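2-hydroxyisocaproyl-CoA dehydratase activator (Clostridium difficile, PDB 4EHU) transfers one electron to (R)-2-hydroxyisocaproyl-CoA dehydratase, activating it, concomitant with ATP hydrolysis, as a [4Fe-4S] protein of L-leucine fermentation. Local coordinates at residues N209-G214 against I235-P240; P92-I97 against L108-N113; S27-S32 against I239-G244. All blocks are in the same frame, centred on the assembly; numbering follows the deposited sequence. Where two conformers were deposited one is given.

How the contacts relate
Contacts 1 and 2 lie in one mixed sheet, in which strand 96-100 is flanked by 105-110 in the hairpin of contact 2 and by 210-213, the inner strand of contact 1. Their centres are about 12 Å apart, and contact 2 closes along the chain before contact 1 opens. Contact 3 shares Ile-239 and Pro-240 with contact 1, with centres about 13 Å apart, but reaches back to strand 23-30 at the edge of the other five-stranded sheet. It thus closes a loop of more than 200 residues that holds contact 2, whose centre is about 21 Å from that of contact 3. Together they run from the hairpin of one sheet through its neighbouring strand to the nucleotide site between the two sheets.

Contact 1 (N209-G214 against I235-P240); sequences NVVMVG and IVPDIP
Val-211 and Ile-235 form a parallel beta bridge, with their side chains on the same face of the sheet. Two backbone bonds define the pairing: Ile-235 N donates to Val-210 O at 2.8 Å with an N-H...O angle of 176°, and Met-212 N donates to Ile-235 O at 3.0 Å. Between them Val-211 CA makes a C-H...O contact with the same Ile-235 O.

The side chain of Ile-235 can be followed outward. Its CB lies 3.8 Å from Val-210 O and also faces Val-211 CG2. CG1, anti to the carbonyl carbon (chi1 -62°), still passes near Val-210 O. CD1 then arrives at Asn-209, where it is 3.8 Å from CG and at similar distances from CB and OD1, so the methyl group spans the root and the amide of that side chain. Asn-209 ND2 has its hydrogen bond elsewhere, to Pro-92 O.

Farther along, the Pro-237 ring takes over the packing. Its CD sits 3.9 Å from Val-211 CG1, and its CG touches both Val-211 CG1 and Val-213 CG1; Ile-90 of helix 79-90 lies against the same ring. Farther along this loop the segments meet once more, where Gly-214 N donates to Pro-240 O at 2.9 Å, the donor standing 62° out of the carbonyl plane. Gly-214 also touches the bound nucleotide.

The next parallel bond, from residue 237 to Met-212 O, cannot form because proline has no N-H. Pro-237 CD stands 3.2 Å from that oxygen instead, and Met-212 O is left buried without a polar partner. This is consistent with the paired backbone bonding ending there and the chain going on toward the nucleotide site.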
# COMPACT_ATOMS: atom_id res chain seq x y z
N ASN A 209 15.95 -24.23 12.02
CA ASN A 209 14.96 -24.49 10.98
C ASN A 209 14.10 -23.26 10.77
O ASN A 209 13.80 -22.54 11.72
CB ASN A 209 14.04 -25.64 11.39
CG ASN A 209 14.73 -26.99 11.32
OD1 ASN A 209 15.50 -27.25 10.41
ND2 ASN A 209 14.43 -27.86 12.28
N VAL A 210 13.72 -23.04 9.51
CA VAL A 210 12.87 -21.92 9.14
C VAL A 210 11.47 -22.46 8.97
O VAL A 210 11.26 -23.42 8.22
CB VAL A 210 13.33 -21.27 7.82
CG1 VAL A 210 12.43 -20.12 7.43
CG2 VAL A 210 14.78 -20.83 7.93
N VAL A 211 10.52 -21.88 9.68
CA VAL A 211 9.15 -22.34 9.63
C VAL A 211 8.23 -21.22 9.20
O VAL A 211 8.34 -20.11 9.71
CB VAL A 211 8.69 -22.84 11.02
CG1 VAL A 211 7.20 -23.20 11.00
CG2 VAL A 211 9.57 -24.04 11.47
N MET A 212 7.34 -21.50 8.26
CA MET A 212 6.32 -20.52 7.89
C MET A 212 4.96 -20.89 8.48
O MET A 212 4.54 -22.05 8.45
CB MET A 212 6.18 -20.35 6.38
CG MET A 212 5.28 -19.16 6.01
SD MET A 212 5.07 -18.89 4.24
CE MET A 212 6.81 -18.82 3.81
N VAL A 213 4.29 -19.88 9.02
CA VAL A 213 2.96 -20.02 9.59
C VAL A 213 2.08 -18.86 9.12
O VAL A 213 2.53 -17.98 8.36
CB VAL A 213 3.04 -20.00 11.14
CG1 VAL A 213 3.96 -21.12 11.60
CG2 VAL A 213 3.53 -18.64 11.65
N GLY A 214 0.83 -18.86 9.57
CA GLY A 214 -0.14 -17.90 9.08
C GLY A 214 -0.95 -18.49 7.94
O GLY A 214 -0.56 -19.53 7.35
N ILE A 235 10.00 -25.22 6.43
CA ILE A 235 9.09 -26.22 6.95
C ILE A 235 7.75 -25.55 7.19
O ILE A 235 7.71 -24.43 7.71
CB ILE A 235 9.61 -26.82 8.27
CG1 ILE A 235 10.95 -27.53 8.03
CG2 ILE A 235 8.58 -27.79 8.86
CD1 ILE A 235 11.66 -27.93 9.32
N VAL A 236 6.67 -26.20 6.80
CA VAL A 236 5.34 -25.69 7.06
C VAL A 236 4.59 -26.76 7.88
O VAL A 236 4.52 -27.92 7.49
CB VAL A 236 4.56 -25.40 5.75
CG1 VAL A 236 3.19 -24.80 6.06
CG2 VAL A 236 5.35 -24.44 4.85
N PRO A 237 4.03 -26.37 9.03
CA PRO A 237 3.24 -27.33 9.82
C PRO A 237 2.03 -27.80 9.04
O PRO A 237 1.69 -27.19 8.03
CB PRO A 237 2.77 -26.50 11.03
CG PRO A 237 3.61 -25.26 11.02
CD PRO A 237 4.02 -25.01 9.61
N ASP A 238 1.39 -28.89 9.48
CA ASP A 238 0.17 -29.32 8.84
C ASP A 238 -0.92 -28.28 8.99
O ASP A 238 -1.82 -28.19 8.16
CB ASP A 238 -0.29 -30.67 9.43
CG ASP A 238 0.67 -31.81 9.11
OD1 ASP A 238 1.32 -31.75 8.05
OD2 ASP A 238 0.77 -32.75 9.92
N ILE A 239 -0.83 -27.48 10.05
CA ILE A 239 -1.88 -26.51 10.40
C ILE A 239 -1.33 -25.09 10.57
O ILE A 239 -1.45 -24.48 11.62
CB ILE A 239 -2.58 -26.91 11.72
CG1 ILE A 239 -1.55 -27.22 12.81
CG2 ILE A 239 -3.47 -28.13 11.50
CD1 ILE A 239 -2.14 -27.29 14.25
N PRO A 240 -0.71 -24.54 9.51
CA PRO A 240 0.04 -23.29 9.67
C PRO A 240 -0.78 -22.10 10.15
O PRO A 240 -0.26 -21.25 10.87
CB PRO A 240 0.56 -23.00 8.25
CG PRO A 240 -0.42 -23.74 7.36
CD PRO A 240 -0.75 -25.00 8.10

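Contact 2 (P92-I97 against L108-N113); sequences PETRTI and LKLDNN
Ile-97 and Leu-108 form the hydrogen-bonded pair of an antiparallel hairpin. Ile-97 N donates to Leu-108 O, and Leu-108 N returns the bond to Ile-97 O, each at 2.8 Å. Across the next, non-hydrogen-bonded pair of Thr-96 and Lys-109, the ladder continues with Leu-110 N to Arg-95 O at 2.9 Å.

The side-chain polar contacts gather at the open end. In Arg-95 the bend at chi2 (-71°) turns CD toward Leu-110 O and Asp-111 O; from there NE and NH2 each lie 2.8 Å from Asn-112 OD1. Both bonds are weak, being strongly bent at the hydrogen, and the guanidinium and amide planes are turned 56° apart. NH1 donates to Thr-94 O, with that oxygen close to the guanidinium plane, while Asn-112 CA lies over the centre of one face. All three nitrogens have a partner, two of them only weakly, which probably helps to limit the group's rotation; Glu-93 OE1 makes a long salt bridge to NH2, with the oxygen well out of the guanidinium plane.

A water links the strands on the Thr-96 and Lys-109 face, donating to Thr-96 OG1 and accepting from Lys-109 NZ at 2.9 Å each. Thr-96 OG1 is also hydrogen-bonded to Gln-207 O.

Apolar packing occupies the face of Ile-97 and Leu-108. Ile-97 CB and Leu-108 CB approach to 4.1 Å. Ile-97 CD1 meets Leu-110 CD1 at 3.7 Å.

Helix 79-90 packs on the apolar side, Val-87 touching Ile-97 and Asn-88 touching Leu-110. Strand 116-122 extends the sheet beyond Leu-108 and Lys-109, and strand 210-213 runs along the other edge of strand 96-100.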
# COMPACT_ATOMS: atom_id res chain seq x y z
N PRO A 92 10.64 -29.29 15.98
CA PRO A 92 11.86 -29.13 16.78
C PRO A 92 12.93 -28.30 16.08
O PRO A 92 12.98 -28.23 14.86
CB PRO A 92 12.36 -30.58 16.95
CG PRO A 92 11.14 -31.42 16.77
CD PRO A 92 10.35 -30.70 15.70
N GLU A 93 13.77 -27.66 16.89
CA GLU A 93 14.96 -26.98 16.39
C GLU A 93 14.58 -25.78 15.53
O GLU A 93 15.31 -25.43 14.61
CB GLU A 93 15.80 -27.95 15.55
CG GLU A 93 16.07 -29.27 16.24
CD GLU A 93 16.70 -29.09 17.60
OE1 GLU A 93 17.49 -28.14 17.76
OE2 GLU A 93 16.40 -29.89 18.51
N THR A 94 13.45 -25.15 15.84
CA THR A 94 13.05 -23.95 15.07
C THR A 94 13.80 -22.70 15.55
O THR A 94 13.84 -22.41 16.75
CB THR A 94 11.54 -23.69 15.18
OG1 THR A 94 10.80 -24.75 14.57
CG2 THR A 94 11.18 -22.38 14.45
N ARG A 95 14.35 -21.94 14.60
CA ARG A 95 15.08 -20.71 14.92
C ARG A 95 14.58 -19.48 14.17
O ARG A 95 14.83 -18.35 14.60
CB ARG A 95 16.58 -20.88 14.67
CG ARG A 95 17.23 -22.03 15.48
CD ARG A 95 17.33 -21.72 16.95
NE ARG A 95 18.00 -22.79 17.69
CZ ARG A 95 17.39 -23.82 18.28
NH1 ARG A 95 16.07 -23.94 18.23
NH2 ARG A 95 18.09 -24.73 18.92
N THR A 96 13.87 -19.68 13.05
CA THR A 96 13.26 -18.55 12.36
C THR A 96 11.79 -18.87 12.09
O THR A 96 11.48 -19.93 11.56
CB THR A 96 13.99 -18.29 11.01
OG1 THR A 96 15.40 -18.18 11.26
CG2 THR A 96 13.46 -17.03 10.36
N ILE A 97 10.89 -17.98 12.51
CA ILE A 97 9.47 -18.14 12.20
C ILE A 97 9.00 -16.97 11.34
O ILE A 97 9.22 -15.82 11.68
CB ILE A 97 8.59 -18.21 13.48
CG1 ILE A 97 8.97 -19.45 14.29
CG2 ILE A 97 7.10 -18.25 13.12
CD1 ILE A 97 8.25 -19.52 15.67
N LEU A 108 10.32 -13.76 13.26
CA LEU A 108 10.81 -13.97 14.60
C LEU A 108 12.09 -14.77 14.53
O LEU A 108 12.15 -15.81 13.83
CB LEU A 108 9.80 -14.79 15.42
CG LEU A 108 8.50 -14.13 15.88
CD1 LEU A 108 7.58 -13.80 14.71
CD2 LEU A 108 7.80 -15.08 16.89
N LYS A 109 13.09 -14.32 15.25
CA LYS A 109 14.29 -15.12 15.45
C LYS A 109 14.27 -15.60 16.89
O LYS A 109 14.07 -14.81 17.81
CB LYS A 109 15.56 -14.30 15.18
CG LYS A 109 16.83 -15.04 15.53
CD LYS A 109 18.07 -14.26 15.13
CE LYS A 109 19.20 -15.17 14.71
NZ LYS A 109 19.29 -15.29 13.22
N LEU A 110 14.46 -16.89 17.08
CA LEU A 110 14.40 -17.48 18.42
C LEU A 110 15.77 -17.99 18.84
O LEU A 110 16.56 -18.39 17.98
CB LEU A 110 13.43 -18.67 18.43
CG LEU A 110 12.03 -18.40 17.89
CD1 LEU A 110 11.17 -19.67 17.99
CD2 LEU A 110 11.39 -17.24 18.63
N ASP A 111 16.02 -18.00 20.14
CA ASP A 111 17.23 -18.61 20.68
C ASP A 111 17.00 -20.10 20.85
O ASP A 111 15.97 -20.61 20.43
CB ASP A 111 17.69 -17.95 21.99
CG ASP A 111 16.71 -18.15 23.17
OD1 ASP A 111 15.76 -18.95 23.11
OD2 ASP A 111 16.88 -17.45 24.19
N ASN A 112 17.95 -20.78 21.49
CA ASN A 112 17.85 -22.24 21.62
C ASN A 112 16.76 -22.66 22.60
O ASN A 112 16.45 -23.84 22.73
CB ASN A 112 19.20 -22.83 22.04
CG ASN A 112 20.23 -22.73 20.93
OD1 ASN A 112 19.89 -22.72 19.75
ND2 ASN A 112 21.50 -22.65 21.30
N ASN A 113 16.17 -21.69 23.29
CA ASN A 113 15.14 -22.00 24.27
C ASN A 113 13.75 -21.69 23.72
O ASN A 113 12.75 -21.92 24.41
CB ASN A 113 15.38 -21.21 25.55
CG ASN A 113 16.85 -21.18 25.95
OD1 ASN A 113 17.41 -22.18 26.38
ND2 ASN A 113 17.47 -20.02 25.79
O HOH W 1 16.56 -15.79 12.36

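Contact 3 (S27-S32 against I239-G244); sequences SETISS and IPQLTG. With ANP (phosphoaminophosphonic acid-adenylate ester), chain D.
At the wall of the nucleotide pocket, Thr-29 and Gln-241 meet beside the alpha-phosphate of the bound ATP analogue ADPNP. Gln-241, an ATP-binding residue, holds its CG anti to the backbone N (chi1 -168°), and the extended chain beyond carries the amide to the ligand. There NE2 donates to ANP O1A at 2.9 Å in a nearly straight bond (170°). The opposite end of the amide is also gripped: a water donates to OE1 at 2.8 Å, and Arg-218 NH1 donates to it too. Donor and acceptor ends are both engaged, which is consistent with a fixed orientation of the amide; a sodium ion lies close by.

Thr-29 meets this group in two ways. Its CG2 lies 3.6 Å from Gln-241 OE1 and 3.7 Å from both CD and NE2, near-equal distances that put the methyl against the whole amide rather than one atom of it. Its OG1 shares a hydrogen bond with the water held by OE1, at 2.8 Å, so the two side chains are joined through solvent.

Next to this polar patch, Leu-242 reaches strand 23-30 with its two methyl groups. CD1 touches Ser-27 at CB and OG, each 3.7 Å away, while CD2 lies 3.8 Å from Thr-29 OG1 and also near Glu-28 O. Lys-14 of strand 13-19 touches Thr-29, Gln-241 and Leu-242, and its NZ binds the nucleotide.

Strand 23-30 belongs to one sheet, whereas Gln-241 and Leu-242 follow the last strand of the other and lead into helix 243-261. Nucleotide binding between two such halves is the hallmark of the actin-fold ATPases.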
# COMPACT_ATOMS: atom_id res chain seq x y z
N SER A 27 -10.16 -27.94 16.14
CA SER A 27 -9.64 -26.68 15.65
C SER A 27 -10.64 -26.11 14.67
O SER A 27 -11.47 -26.83 14.12
CB SER A 27 -8.29 -26.90 14.97
OG SER A 27 -8.45 -27.69 13.80
N GLU A 28 -10.57 -24.82 14.44
CA GLU A 28 -11.55 -24.19 13.57
C GLU A 28 -11.03 -22.84 13.14
O GLU A 28 -10.46 -22.10 13.94
CB GLU A 28 -12.89 -24.05 14.28
CG GLU A 28 -14.00 -23.48 13.42
CD GLU A 28 -14.35 -24.37 12.24
OE1 GLU A 28 -14.12 -25.59 12.33
OE2 GLU A 28 -14.84 -23.84 11.22
N THR A 29 -11.21 -22.54 11.86
CA THR A 29 -10.87 -21.23 11.35
C THR A 29 -12.12 -20.65 10.71
O THR A 29 -12.80 -21.34 9.94
CB THR A 29 -9.74 -21.32 10.30
OG1 THR A 29 -8.59 -21.93 10.90
CG2 THR A 29 -9.37 -19.95 9.76
N ILE A 30 -12.43 -19.41 11.04
CA ILE A 30 -13.49 -18.68 10.36
C ILE A 30 -12.87 -17.42 9.77
O ILE A 30 -12.16 -16.70 10.46
CB ILE A 30 -14.62 -18.28 11.34
CG1 ILE A 30 -15.17 -19.52 12.05
CG2 ILE A 30 -15.72 -17.54 10.60
CD1 ILE A 30 -16.02 -20.40 11.17
N SER A 31 -13.13 -17.16 8.49
CA SER A 31 -12.47 -16.07 7.78
C SER A 31 -13.11 -14.72 8.05
O SER A 31 -13.26 -13.90 7.15
CB SER A 31 -12.46 -16.33 6.28
OG SER A 31 -11.79 -17.54 5.98
N SER A 32 -13.51 -14.51 9.31
CA SER A 32 -13.90 -13.21 9.81
C SER A 32 -13.09 -12.94 11.08
O SER A 32 -13.09 -13.76 12.00
CB SER A 32 -15.40 -13.18 10.16
OG SER A 32 -16.19 -13.53 9.04
N ILE A 239 -0.83 -27.48 10.05
CA ILE A 239 -1.88 -26.51 10.40
C ILE A 239 -1.33 -25.09 10.57
O ILE A 239 -1.45 -24.48 11.62
CB ILE A 239 -2.58 -26.91 11.72
CG1 ILE A 239 -1.55 -27.22 12.81
CG2 ILE A 239 -3.47 -28.13 11.50
CD1 ILE A 239 -2.14 -27.29 14.25
N PRO A 240 -0.71 -24.54 9.51
CA PRO A 240 0.04 -23.29 9.67
C PRO A 240 -0.78 -22.10 10.15
O PRO A 240 -0.26 -21.25 10.87
CB PRO A 240 0.56 -23.00 8.25
CG PRO A 240 -0.42 -23.74 7.36
CD PRO A 240 -0.75 -25.00 8.10
N GLN A 241 -2.05 -22.03 9.77
CA GLN A 241 -2.89 -20.89 10.16
C GLN A 241 -3.29 -20.95 11.64
O GLN A 241 -3.77 -19.97 12.20
CB GLN A 241 -4.14 -20.85 9.28
CG GLN A 241 -4.93 -19.56 9.41
CD GLN A 241 -6.02 -19.46 8.37
OE1 GLN A 241 -6.38 -20.45 7.73
NE2 GLN A 241 -6.54 -18.25 8.18
N LEU A 242 -3.07 -22.10 12.27
CA LEU A 242 -3.55 -22.35 13.62
C LEU A 242 -2.47 -22.34 14.70
O LEU A 242 -2.78 -22.64 15.87
CB LEU A 242 -4.25 -23.72 13.65
CG LEU A 242 -5.64 -23.75 13.02
CD1 LEU A 242 -6.01 -25.17 12.60
CD2 LEU A 242 -6.69 -23.17 13.97
N THR A 243 -1.23 -22.01 14.35
CA THR A 243 -0.16 -22.13 15.34
C THR A 243 -0.30 -21.13 16.48
O THR A 243 0.14 -21.39 17.61
CB THR A 243 1.23 -21.96 14.72
OG1 THR A 243 1.25 -20.81 13.88
CG2 THR A 243 1.58 -23.20 13.85
N GLY A 244 -0.93 -19.99 16.19
CA GLY A 244 -1.14 -18.97 17.22
C GLY A 244 -2.17 -19.48 18.22
O GLY A 244 -2.00 -19.33 19.44
PG ANP D . -2.74 -10.72 11.16
O1G ANP D . -3.41 -9.82 12.19
O2G ANP D . -1.91 -11.77 11.86
O3G ANP D . -1.98 -9.98 10.13
PB ANP D . -4.67 -12.99 10.60
O1B ANP D . -6.17 -12.95 10.69
O2B ANP D . -3.94 -13.75 11.71
N3B ANP D . -4.10 -11.37 10.35
PA ANP D . -4.18 -15.34 8.96
O1A ANP D . -5.41 -15.98 9.49
O2A ANP D . -2.80 -15.76 9.42
O3A ANP D . -4.27 -13.74 9.21
O5' ANP D . -4.14 -15.35 7.35
C5' ANP D . -5.17 -14.69 6.60
C4' ANP D . -4.97 -15.00 5.12
O4' ANP D . -4.44 -16.27 4.75
C3' ANP D . -5.71 -14.33 3.98
O3' ANP D . -5.34 -12.94 3.88
C2' ANP D . -5.32 -15.19 2.78
O2' ANP D . -4.41 -14.52 1.89
C1' ANP D . -4.64 -16.44 3.34
N9 ANP D . -5.44 -17.67 3.20
C8 ANP D . -6.53 -18.01 3.92
N7 ANP D . -6.98 -19.24 3.56
C5 ANP D . -6.14 -19.68 2.59
C6 ANP D . -6.02 -20.89 1.78
N6 ANP D . -6.93 -21.88 1.93
N1 ANP D . -5.00 -20.97 0.89
C2 ANP D . -4.10 -19.99 0.74
N3 ANP D . -4.15 -18.85 1.44
C4 ANP D . -5.12 -18.65 2.36
O HOH W 2 -6.95 -22.92 8.90